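Thymidylate synthase ThyX (Streptomyces cacaoi subsp. asoensis, PDB 4P5A) probably catalyses the FAD- and NADPH-dependent reductive methylation of dUMP to dTMP with methylenetetrahydrofolate, as a homotetramer. Local coordinates at residues B[6-11]-B[106-111]; B[102-107]-B[147-152]. One frame throughout, in Å; residues are numbered along the deposited sequence.

Interaction 1: residues B[6-11]-B[106-111]; sequences IELRSD and FYVPDA
Three backbone hydrogen bonds zip 6-11 to 106-111: F106 N gives to E7 O (2.8 Å), R9 N to F106 O (2.9 Å) and V108 N to R9 O (2.9 Å), each N arriving nearly along the C=O axis. Just past the last of them S10 swings OG anti to its own carbonyl carbon (chi1 -69°) and donates to V108 O in a very short 2.5 Å bond, from above the carbonyl plane. R9 turns its guanidinium back to its own segment in a salt-bridge network with E7 and D11: NE and NH2 grip D11 side-on, one carboxylate oxygen each, with NE to OD1 nearly straight at 168°, while the NH1 bond to E7 OE2 is weak in geometry. S10 O meets the Y107 ring at its edge, 3.5 Å from CE2; the hydroxyl bonds to E208. On the side of L8 and F106, L8 CD2 meets V108 CG1 at 3.9 Å. I6, before the strand, crosses F106 at about a right angle, CG2 3.6 Å from ring atom CE1. Y145 of helix 131-157 touches I6, L8, F106 and V108. The alternating N-H and C=O pattern is that of a two-stranded parallel beta sheet, joining the N-terminal strand 7-9 to strand 105-107.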
# COMPACT_ATOMS: atom_id res chain seq x y z
N ILE B 6 -23.69 -30.33 -13.40
CA ILE B 6 -23.01 -29.51 -12.45
C ILE B 6 -22.48 -30.39 -11.32
O ILE B 6 -23.04 -31.48 -11.01
CB ILE B 6 -23.93 -28.44 -11.84
CG1 ILE B 6 -25.14 -29.05 -11.08
CG2 ILE B 6 -24.52 -27.41 -12.94
CD1 ILE B 6 -25.75 -28.00 -10.13
N GLU B 7 -21.48 -29.87 -10.58
CA GLU B 7 -20.99 -30.49 -9.39
C GLU B 7 -21.23 -29.57 -8.16
O GLU B 7 -20.83 -28.36 -8.18
CB GLU B 7 -19.51 -30.82 -9.55
CG GLU B 7 -18.94 -31.37 -8.28
CD GLU B 7 -17.41 -31.52 -8.31
OE1 GLU B 7 -16.69 -30.90 -9.15
OE2 GLU B 7 -16.93 -32.26 -7.43
N LEU B 8 -21.94 -30.06 -7.13
CA LEU B 8 -22.02 -29.32 -5.88
C LEU B 8 -20.95 -29.76 -4.90
O LEU B 8 -20.77 -30.94 -4.66
CB LEU B 8 -23.35 -29.48 -5.18
CG LEU B 8 -24.55 -29.26 -6.10
CD1 LEU B 8 -25.80 -29.74 -5.33
CD2 LEU B 8 -24.65 -27.80 -6.39
N ARG B 9 -20.28 -28.79 -4.28
CA ARG B 9 -19.22 -29.10 -3.30
C ARG B 9 -19.39 -28.19 -2.11
O ARG B 9 -20.01 -27.13 -2.24
CB ARG B 9 -17.83 -28.88 -3.91
CG ARG B 9 -17.55 -29.58 -5.22
CD ARG B 9 -16.09 -29.40 -5.69
NE ARG B 9 -15.12 -30.04 -4.77
CZ ARG B 9 -14.47 -31.18 -5.00
NH1 ARG B 9 -14.66 -31.86 -6.12
NH2 ARG B 9 -13.62 -31.65 -4.09
N SER B 10 -18.85 -28.58 -0.95
CA SER B 10 -18.90 -27.74 0.21
C SER B 10 -17.52 -27.43 0.75
O SER B 10 -17.43 -26.92 1.86
CB SER B 10 -19.67 -28.42 1.32
OG SER B 10 -21.06 -28.53 0.99
N ASP B 11 -16.48 -27.85 0.05
CA ASP B 11 -15.16 -27.75 0.68
C ASP B 11 -14.50 -26.44 0.19
O ASP B 11 -14.82 -25.92 -0.88
CB ASP B 11 -14.24 -28.92 0.33
CG ASP B 11 -14.08 -29.14 -1.18
OD1 ASP B 11 -14.93 -28.67 -1.99
OD2 ASP B 11 -13.09 -29.78 -1.59
N PHE B 106 -19.80 -25.72 -7.96
CA PHE B 106 -20.58 -24.63 -7.30
C PHE B 106 -20.63 -24.96 -5.83
O PHE B 106 -20.76 -26.15 -5.43
CB PHE B 106 -22.04 -24.48 -7.86
CG PHE B 106 -22.08 -24.23 -9.28
CD1 PHE B 106 -22.21 -25.26 -10.17
CD2 PHE B 106 -21.84 -22.92 -9.76
CE1 PHE B 106 -22.15 -25.06 -11.52
CE2 PHE B 106 -21.78 -22.67 -11.18
CZ PHE B 106 -21.97 -23.75 -12.05
N TYR B 107 -20.51 -23.93 -4.97
CA TYR B 107 -20.51 -24.16 -3.56
C TYR B 107 -21.95 -24.21 -2.94
O TYR B 107 -22.81 -23.36 -3.22
CB TYR B 107 -19.73 -22.99 -2.83
CG TYR B 107 -19.77 -23.05 -1.31
CD1 TYR B 107 -20.70 -22.26 -0.58
CD2 TYR B 107 -18.92 -23.92 -0.59
CE1 TYR B 107 -20.77 -22.33 0.79
CE2 TYR B 107 -18.97 -23.99 0.81
CZ TYR B 107 -19.89 -23.22 1.48
OH TYR B 107 -19.97 -23.25 2.87
N VAL B 108 -22.13 -25.17 -2.03
CA VAL B 108 -23.34 -25.15 -1.17
C VAL B 108 -22.85 -25.47 0.22
O VAL B 108 -21.93 -26.27 0.38
CB VAL B 108 -24.44 -26.27 -1.67
CG1 VAL B 108 -25.00 -25.93 -3.03
CG2 VAL B 108 -23.82 -27.63 -1.65
N PRO B 109 -23.46 -24.89 1.24
CA PRO B 109 -22.97 -25.14 2.60
C PRO B 109 -23.17 -26.59 3.01
O PRO B 109 -24.14 -27.20 2.56
CB PRO B 109 -23.79 -24.18 3.45
CG PRO B 109 -24.94 -23.60 2.54
CD PRO B 109 -24.60 -23.97 1.12
N ASP B 110 -22.31 -27.13 3.87
CA ASP B 110 -22.58 -28.50 4.36
C ASP B 110 -23.58 -28.53 5.55
O ASP B 110 -24.12 -27.50 6.01
CB ASP B 110 -21.32 -29.24 4.70
CG ASP B 110 -20.63 -28.68 5.89
OD1 ASP B 110 -21.24 -27.95 6.76
OD2 ASP B 110 -19.45 -28.97 5.99
N ALA B 111 -23.84 -29.73 6.03
CA ALA B 111 -24.92 -29.84 7.01
C ALA B 111 -24.61 -29.18 8.35
O ALA B 111 -25.52 -28.96 9.11
CB ALA B 111 -25.38 -31.34 7.18

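Interaction 2: residues B[102-107]-B[147-152]; sequences VGAAFY and VAFEEY
Beside a nucleotide site, where V102 lies about 7 Å from a bound 5-bromo-UMP (nearest side-chain approach), the chain entering strand 105-107 rests against the long helix 131-157. The one hydrogen bond between the segments runs from backbone to side chain: V102 N donates to Y152 OH at 2.8 Å, with an N-H...O angle of 164°. Y152 points its ring outward from the helix with CG anti to the backbone N (chi1 174°), which brings the hydroxyl to the loop. V102 packs beside that tip, the two side chains crossing at about a right angle, with CG2 3.6 Å from Y152 OH and CB 4.0 Å from CZ. One helical turn earlier, F149 takes a similar first torsion (chi1 -166°) and reaches the same piece of chain. A104 is the centre of an inverse gamma turn that leads into the strand, and its methyl group sits over one face of the F149 ring: CB stands 3.7 Å from the ring centroid, a CH-pi contact shifted toward the rim carbon CZ. V102 O meets the edge of that ring, 3.8 Å from CE2. F106, the residue after the first in the strand, sends its ring tip across to the helix, so that CZ comes 3.8 Å from F149 CD2, an atom lying close to the plane of the F106 ring; the two side chains cross at about a right angle. The same helix also meets the second subunit: E151 hydrogen-bonds to S140 of that subunit, and V147 packs on V147 of it.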
# COMPACT_ATOMS: atom_id res chain seq x y z
N VAL B 102 -15.48 -21.73 -17.64
CA VAL B 102 -15.54 -21.99 -16.23
C VAL B 102 -16.06 -23.42 -16.08
O VAL B 102 -16.99 -23.85 -16.83
CB VAL B 102 -16.58 -21.01 -15.57
CG1 VAL B 102 -16.80 -21.34 -14.02
CG2 VAL B 102 -16.11 -19.50 -15.80
N GLY B 103 -15.52 -24.12 -15.09
CA GLY B 103 -15.96 -25.48 -14.70
C GLY B 103 -17.28 -25.47 -13.97
O GLY B 103 -17.72 -24.43 -13.40
N ALA B 104 -17.90 -26.64 -13.89
CA ALA B 104 -19.24 -26.65 -13.35
C ALA B 104 -19.22 -27.03 -11.88
O ALA B 104 -19.92 -27.91 -11.46
CB ALA B 104 -20.15 -27.64 -14.15
N ALA B 105 -18.42 -26.32 -11.07
CA ALA B 105 -18.36 -26.64 -9.63
C ALA B 105 -18.88 -25.47 -8.90
O ALA B 105 -18.44 -24.30 -9.17
CB ALA B 105 -16.98 -26.98 -9.19
N PHE B 106 -19.80 -25.72 -7.96
CA PHE B 106 -20.58 -24.63 -7.30
C PHE B 106 -20.63 -24.96 -5.83
O PHE B 106 -20.76 -26.15 -5.43
CB PHE B 106 -22.04 -24.48 -7.86
CG PHE B 106 -22.08 -24.23 -9.28
CD1 PHE B 106 -22.21 -25.26 -10.17
CD2 PHE B 106 -21.84 -22.92 -9.76
CE1 PHE B 106 -22.15 -25.06 -11.52
CE2 PHE B 106 -21.78 -22.67 -11.18
CZ PHE B 106 -21.97 -23.75 -12.05
N TYR B 107 -20.51 -23.93 -4.97
CA TYR B 107 -20.51 -24.16 -3.56
C TYR B 107 -21.95 -24.21 -2.94
O TYR B 107 -22.81 -23.36 -3.22
CB TYR B 107 -19.73 -22.99 -2.83
CG TYR B 107 -19.77 -23.05 -1.31
CD1 TYR B 107 -20.70 -22.26 -0.58
CD2 TYR B 107 -18.92 -23.92 -0.59
CE1 TYR B 107 -20.77 -22.33 0.79
CE2 TYR B 107 -18.97 -23.99 0.81
CZ TYR B 107 -19.89 -23.22 1.48
OH TYR B 107 -19.97 -23.25 2.87
N VAL B 147 -29.85 -24.19 -14.00
CA VAL B 147 -30.30 -23.31 -15.06
C VAL B 147 -29.19 -22.33 -15.46
O VAL B 147 -28.94 -22.16 -16.64
CB VAL B 147 -31.49 -22.49 -14.57
CG1 VAL B 147 -31.86 -21.28 -15.48
CG2 VAL B 147 -32.70 -23.46 -14.45
N ALA B 148 -28.44 -21.83 -14.47
CA ALA B 148 -27.30 -20.95 -14.83
C ALA B 148 -26.32 -21.67 -15.74
O ALA B 148 -25.87 -21.11 -16.77
CB ALA B 148 -26.61 -20.47 -13.50
N PHE B 149 -25.95 -22.88 -15.36
CA PHE B 149 -24.90 -23.52 -16.11
C PHE B 149 -25.45 -23.94 -17.48
O PHE B 149 -24.70 -23.91 -18.49
CB PHE B 149 -24.29 -24.65 -15.33
CG PHE B 149 -23.03 -25.11 -15.93
CD1 PHE B 149 -23.00 -26.23 -16.70
CD2 PHE B 149 -21.87 -24.29 -15.85
CE1 PHE B 149 -21.79 -26.63 -17.33
CE2 PHE B 149 -20.65 -24.69 -16.43
CZ PHE B 149 -20.63 -25.84 -17.21
N GLU B 150 -26.72 -24.33 -17.53
CA GLU B 150 -27.27 -24.75 -18.84
C GLU B 150 -27.28 -23.54 -19.81
O GLU B 150 -26.95 -23.67 -21.03
CB GLU B 150 -28.68 -25.34 -18.60
CG GLU B 150 -29.55 -25.42 -19.85
CD GLU B 150 -31.00 -25.74 -19.46
OE1 GLU B 150 -31.21 -26.34 -18.37
OE2 GLU B 150 -31.92 -25.35 -20.23
N GLU B 151 -27.60 -22.36 -19.27
CA GLU B 151 -27.60 -21.15 -20.07
C GLU B 151 -26.18 -20.69 -20.43
O GLU B 151 -25.98 -20.19 -21.53
CB GLU B 151 -28.39 -19.98 -19.43
CG GLU B 151 -29.91 -20.24 -19.20
CD GLU B 151 -30.66 -20.61 -20.52
OE1 GLU B 151 -30.23 -20.21 -21.64
OE2 GLU B 151 -31.62 -21.41 -20.39
N TYR B 152 -25.23 -20.84 -19.50
CA TYR B 152 -23.83 -20.52 -19.80
C TYR B 152 -23.39 -21.39 -20.98
O TYR B 152 -22.83 -20.88 -21.95
CB TYR B 152 -22.99 -20.83 -18.57
CG TYR B 152 -21.52 -20.69 -18.74
CD1 TYR B 152 -20.64 -21.77 -18.56
CD2 TYR B 152 -20.97 -19.41 -19.00
CE1 TYR B 152 -19.24 -21.62 -18.67
CE2 TYR B 152 -19.54 -19.24 -19.11
CZ TYR B 152 -18.71 -20.35 -18.93
OH TYR B 152 -17.36 -20.23 -19.06

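How the interactions relate
Strand 105-107 is common to both contacts, whose centres lie 13 Å apart. Interaction 1 occupies its backbone edge, whereas interaction 2 ties the loop before it to helix 131-157. F106 and Y107 belong to both segment pairs, F106 bridging the two contacts with its ring. Direct joins make them continuous: E7 N probably bonds to A104 O (2.7 Å), extending the strand pairing back into the gamma turn, and I6 CG2 packs on F149 CB at 3.7 Å. Interaction 2 lies nearer a nucleotide: V102 and Y152 are each about 4 Å, side chain to side chain, from A97 and R166 respectively, both lining a 5-bromo-UMP pocket. The side chain of Y107 is about 12 Å from a bound 5-bromo-UMP.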